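Glutathione peroxidase (Hypocrea jecorina, PDB 6VPD) probably reduces hydroperoxides to alcohols with thioredoxin as electron donor, acting as a thioredoxin peroxidase of the glutathione peroxidase family. Local coordinates at residues A[160-164]-A[186-192]; A[125-129]-A[149-153]. One frame throughout, in Å; residues are numbered along the deposited sequence.

Contact 1 of 2, residues A[160-164]-A[186-192]; sequences IGRDG and AIKQPAP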
loop_
_atom_site.group_PDB
_atom_site.type_symbol
_atom_site.label_atom_id
_atom_site.label_comp_id
_atom_site.label_asym_id
_atom_site.label_seq_id
_atom_site.Cartn_x
_atom_site.Cartn_y
_atom_site.Cartn_z
ATOM N N ILE A 160 2.200 19.068 6.504
ATOM C CA ILE A 160 1.655 20.406 6.711
ATOM C C ILE A 160 2.802 21.409 6.718
ATOM O O ILE A 160 3.699 21.329 7.568
ATOM C CB ILE A 160 0.865 20.516 8.030
ATOM C CG1 ILE A 160 -0.152 19.369 8.240
ATOM C CG2 ILE A 160 0.191 21.872 8.074
ATOM C CD1 ILE A 160 -1.132 19.160 7.140
ATOM N N GLY A 161 2.753 22.390 5.807
ATOM C CA GLY A 161 3.727 23.462 5.816
ATOM C C GLY A 161 3.470 24.454 6.939
ATOM O O GLY A 161 2.428 24.443 7.592
ATOM N N ARG A 162 4.453 25.332 7.167
ATOM C CA ARG A 162 4.376 26.260 8.296
ATOM C C ARG A 162 3.124 27.129 8.233
ATOM O O ARG A 162 2.623 27.569 9.275
ATOM C CB ARG A 162 5.621 27.149 8.349
ATOM C CG ARG A 162 6.936 26.426 8.586
ATOM C CD ARG A 162 7.987 27.471 8.948
ATOM N NE ARG A 162 9.340 26.943 9.085
ATOM C CZ ARG A 162 9.949 26.713 10.255
ATOM N NH1 ARG A 162 9.317 26.948 11.405
ATOM N NH2 ARG A 162 11.198 26.255 10.285
ATOM N N ASP A 163 2.596 27.365 7.028
ATOM C CA ASP A 163 1.370 28.128 6.824
ATOM C C ASP A 163 0.098 27.310 7.007
ATOM O O ASP A 163 -0.995 27.885 6.920
ATOM C CB ASP A 163 1.356 28.732 5.419
ATOM C CG ASP A 163 1.455 27.672 4.331
ATOM O OD1 ASP A 163 1.964 26.549 4.614
ATOM O OD2 ASP A 163 1.031 27.966 3.189
ATOM N N GLY A 164 0.202 25.997 7.217
ATOM C CA GLY A 164 -0.963 25.177 7.481
ATOM C C GLY A 164 -1.688 24.611 6.273
ATOM O O GLY A 164 -2.791 24.080 6.435
ATOM N N ALA A 186 10.172 22.382 3.623
ATOM C CA ALA A 186 9.126 23.092 4.348
ATOM C C ALA A 186 9.709 23.838 5.539
ATOM O O ALA A 186 9.262 24.948 5.844
ATOM C CB ALA A 186 8.016 22.144 4.793
ATOM N N ILE A 187 10.756 23.283 6.172
ATOM C CA ILE A 187 11.339 23.907 7.361
ATOM C C ILE A 187 12.114 25.173 6.991
ATOM O O ILE A 187 12.019 26.199 7.680
ATOM C CB ILE A 187 12.225 22.896 8.118
ATOM C CG1 ILE A 187 11.365 21.841 8.809
ATOM C CG2 ILE A 187 13.139 23.604 9.142
ATOM C CD1 ILE A 187 12.174 20.705 9.378
ATOM N N LYS A 188 12.905 25.127 5.911
ATOM C CA LYS A 188 13.668 26.316 5.531
ATOM C C LYS A 188 12.777 27.463 5.062
ATOM O O LYS A 188 13.257 28.595 4.967
ATOM C CB LYS A 188 14.676 25.985 4.437
ATOM C CG LYS A 188 15.740 24.977 4.815
ATOM C CD LYS A 188 16.615 24.717 3.599
ATOM C CE LYS A 188 17.952 24.162 3.992
ATOM N NZ LYS A 188 17.772 22.931 4.809
ATOM N N GLN A 189 11.509 27.205 4.779
ATOM C CA GLN A 189 10.532 28.206 4.363
ATOM C C GLN A 189 10.030 28.982 5.579
ATOM O O GLN A 189 9.723 28.382 6.610
ATOM C CB GLN A 189 9.339 27.535 3.660
ATOM C CG GLN A 189 9.548 27.228 2.200
ATOM C CD GLN A 189 9.567 28.488 1.351
ATOM O OE1 GLN A 189 8.802 29.436 1.587
ATOM N NE2 GLN A 189 10.447 28.509 0.358
ATOM N N PRO A 190 9.927 30.303 5.500
ATOM C CA PRO A 190 9.354 31.044 6.627
ATOM C C PRO A 190 7.844 30.870 6.674
ATOM O O PRO A 190 7.199 30.640 5.650
ATOM C CB PRO A 190 9.744 32.495 6.333
ATOM C CG PRO A 190 9.921 32.545 4.856
ATOM C CD PRO A 190 10.427 31.196 4.437
ATOM N N ALA A 191 7.289 30.962 7.886
ATOM C CA ALA A 191 5.846 31.041 8.066
ATOM C C ALA A 191 5.340 32.431 7.666
ATOM O O ALA A 191 6.108 33.397 7.633
ATOM C CB ALA A 191 5.479 30.757 9.520
ATOM N N PRO A 192 4.035 32.567 7.362
ATOM C CA PRO A 192 3.529 33.914 7.034
ATOM C C PRO A 192 3.385 34.826 8.262
ATOM O O PRO A 192 2.927 35.971 8.139
ATOM C CB PRO A 192 2.163 33.629 6.406
ATOM C CG PRO A 192 1.727 32.316 7.031
ATOM C CD PRO A 192 3.002 31.521 7.207
#

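Contact 2 of 2, residues A[125-129]-A[149-153]; sequences NVNGD and ERVKW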
loop_
_atom_site.group_PDB
_atom_site.type_symbol
_atom_site.label_atom_id
_atom_site.label_comp_id
_atom_site.label_asym_id
_atom_site.label_seq_id
_atom_site.Cartn_x
_atom_site.Cartn_y
_atom_site.Cartn_z
ATOM N N ASN A 125 -11.428 7.915 13.309
ATOM C CA ASN A 125 -11.732 7.357 12.008
ATOM C C ASN A 125 -11.221 8.303 10.939
ATOM O O ASN A 125 -11.466 9.511 11.006
ATOM C CB ASN A 125 -13.232 7.125 11.867
ATOM C CG ASN A 125 -13.689 5.941 12.668
ATOM O OD1 ASN A 125 -13.611 4.809 12.204
ATOM N ND2 ASN A 125 -14.117 6.186 13.900
ATOM N N VAL A 126 -10.481 7.756 9.970
ATOM C CA VAL A 126 -10.022 8.570 8.852
ATOM C C VAL A 126 -10.962 8.518 7.664
ATOM O O VAL A 126 -10.804 9.324 6.740
ATOM C CB VAL A 126 -8.605 8.172 8.381
ATOM C CG1 VAL A 126 -7.610 8.294 9.530
ATOM C CG2 VAL A 126 -8.584 6.771 7.772
ATOM N N ASN A 127 -11.943 7.612 7.659
ATOM C CA ASN A 127 -12.790 7.387 6.493
ATOM C C ASN A 127 -14.243 7.250 6.912
ATOM O O ASN A 127 -14.555 6.948 8.062
ATOM C CB ASN A 127 -12.369 6.139 5.731
ATOM C CG ASN A 127 -11.127 6.366 4.931
ATOM O OD1 ASN A 127 -10.888 7.484 4.477
ATOM N ND2 ASN A 127 -10.316 5.326 4.759
ATOM N N GLY A 128 -15.132 7.488 5.959
ATOM C CA GLY A 128 -16.547 7.454 6.235
ATOM C C GLY A 128 -17.085 8.802 6.653
ATOM O O GLY A 128 -16.360 9.792 6.813
ATOM N N ASP A 129 -18.411 8.832 6.823
ATOM C CA ASP A 129 -19.095 10.036 7.275
ATOM C C ASP A 129 -18.797 10.313 8.737
ATOM O O ASP A 129 -19.030 11.433 9.217
ATOM C CB ASP A 129 -20.606 9.900 7.054
ATOM C CG ASP A 129 -20.989 9.832 5.573
ATOM O OD1 ASP A 129 -20.519 10.686 4.781
ATOM O OD2 ASP A 129 -21.765 8.919 5.206
ATOM N N GLU A 149 -9.936 10.030 -2.782
ATOM C CA GLU A 149 -9.823 10.811 -1.565
ATOM C C GLU A 149 -9.632 9.940 -0.318
ATOM O O GLU A 149 -8.899 10.339 0.598
ATOM C CB GLU A 149 -11.061 11.706 -1.462
ATOM C CG GLU A 149 -11.052 12.635 -0.298
ATOM C CD GLU A 149 -12.204 13.625 -0.306
ATOM O OE1 GLU A 149 -12.593 14.071 -1.418
ATOM O OE2 GLU A 149 -12.715 13.944 0.802
ATOM N N ARG A 150 -10.218 8.737 -0.288
ATOM C CA ARG A 150 -10.040 7.803 0.826
ATOM C C ARG A 150 -8.573 7.487 1.107
ATOM O O ARG A 150 -7.752 7.342 0.192
ATOM C CB ARG A 150 -10.785 6.488 0.553
ATOM C CG ARG A 150 -12.328 6.568 0.596
ATOM C CD ARG A 150 -12.801 6.625 2.051
ATOM N NE ARG A 150 -14.145 7.166 2.257
ATOM C CZ ARG A 150 -14.440 8.461 2.280
ATOM N NH1 ARG A 150 -13.462 9.355 2.111
ATOM N NH2 ARG A 150 -15.701 8.833 2.505
ATOM N N VAL A 151 -8.260 7.366 2.401
ATOM C CA VAL A 151 -7.027 6.720 2.829
ATOM C C VAL A 151 -7.129 5.227 2.567
ATOM O O VAL A 151 -8.089 4.565 2.985
ATOM C CB VAL A 151 -6.760 7.012 4.309
ATOM C CG1 VAL A 151 -5.488 6.326 4.760
ATOM C CG2 VAL A 151 -6.675 8.520 4.529
ATOM N N LYS A 152 -6.136 4.685 1.874
ATOM C CA LYS A 152 -6.201 3.296 1.434
ATOM C C LYS A 152 -5.828 2.332 2.551
ATOM O O LYS A 152 -6.472 1.292 2.709
ATOM C CB LYS A 152 -5.286 3.088 0.225
ATOM C CG LYS A 152 -5.517 4.100 -0.891
ATOM C CD LYS A 152 -4.222 4.427 -1.659
ATOM C CE LYS A 152 -4.182 5.907 -2.095
ATOM N NZ LYS A 152 -2.887 6.296 -2.742
ATOM N N TRP A 153 -4.813 2.662 3.348
ATOM C CA TRP A 153 -4.255 1.709 4.295
ATOM C C TRP A 153 -3.706 2.477 5.494
ATOM O O TRP A 153 -3.743 3.714 5.537
ATOM C CB TRP A 153 -3.194 0.861 3.591
ATOM C CG TRP A 153 -2.750 -0.373 4.322
ATOM C CD1 TRP A 153 -1.467 -0.697 4.693
ATOM C CD2 TRP A 153 -3.579 -1.456 4.764
ATOM N NE1 TRP A 153 -1.452 -1.918 5.339
ATOM C CE2 TRP A 153 -2.736 -2.400 5.402
ATOM C CE3 TRP A 153 -4.953 -1.713 4.702
ATOM C CZ2 TRP A 153 -3.226 -3.580 5.967
ATOM C CZ3 TRP A 153 -5.442 -2.880 5.279
ATOM C CH2 TRP A 153 -4.579 -3.805 5.891
#

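Contact 1 of 2, residues A[160-164]-A[186-192]
A186 sits in the last helical turn of 176-188 and faces the tight turn that joins strands 157-160 and 166-170, the beta-hairpin of this thioredoxin-like fold. That turn, G161 to G164, is a type I beta turn, closed by the bond from G164 N to G161 O, and R162 at its second position reaches out along the chain's C-terminal tail. The next residue, I187, offers its carbonyl oxygen to the guanidinium edge: R162 NH2 lies 2.7 Å from I187 O and R162 NE 3.1 Å from the same oxygen, a side-on grip by two nitrogens on one atom. I187 O stays within 5° of the guanidinium plane, and the NH2 bond is the straighter of the two, at 156°. The arginine chain is extended from CG to NE, which carries the flat group past the tail to the helix end. Its outer nitrogens also serve the body of the protein, NH2 in a salt bridge with D84 and NH1 bonded to the carbonyl of G49. Q189 then brings its carbonyl oxygen within 2.9 Å of R162 NE. Beyond P190, the chain runs alongside the base of the arginine, where the CB atoms of A191 and R162 touch at 3.8 Å. At the C-terminus, the P192 ring rests on the turn, with its CD 3.7 Å from D163 CB.

Contact 2 of 2, residues A[125-129]-A[149-153]
The carbonyl oxygen of V151 takes the shortest hydrogen bond here, from N127 ND2 at 2.9 Å. The donor lies in the carbonyl plane on a lone pair, and V151 O is close to the asparagine's amide plane, although the N-H points somewhat off line at 147°. At the other end of the same amide, N127 OD1 receives a weak bond from V151 N, 3.4 Å long, so one side chain engages both backbone polar groups of one residue. With CG anti to the carbonyl carbon, N127 points its amide at the backbone of V151. K139 of helix 133-141 adds a further weak bond to OD1. With an alanine at N127, V151 O would probably lose this donor and V151 N its weak acceptor, leaving the valine contact as the main tie named here between the loops.

R150 slides past N127 in the opposite direction. Its chain bends at chi2 (-77°), which lays CD 3.2 Å from N127 OD1 and turns one guanidinium face to G128 N, which lies 3.5 Å above the R150 guanidinium plane, offset toward its rim. Behind the amide, V126 CG2 packs against V151 CB at 3.9 Å, the two valines crossing at about a right angle. An asparagine amide bonded to a backbone C=O, and weakly to the N-H of the same residue, joins the loops at either end of helix 133-141 in this thioredoxin-like fold.

Overall arrangement
Contact 2 comes first along the chain and closes before contact 1 opens. Their centres lie 26 Å apart on opposite sides of the chain's centre, with about 12 Å between nearest atoms, so they do not touch. The mixed sheet links them: strand 157-160 follows 149-153 after a short connection and ends in the turn of contact 1, while strand 51-58 meets side chains of both. Contact 2 ties together the loops flanking helix 133-141, and contact 1 ties the C-terminal tail after helix 176-188 to the hairpin turn. Both lie away from the predicted active-site residue C61; they join loops and the chain end of the thioredoxin-like fold.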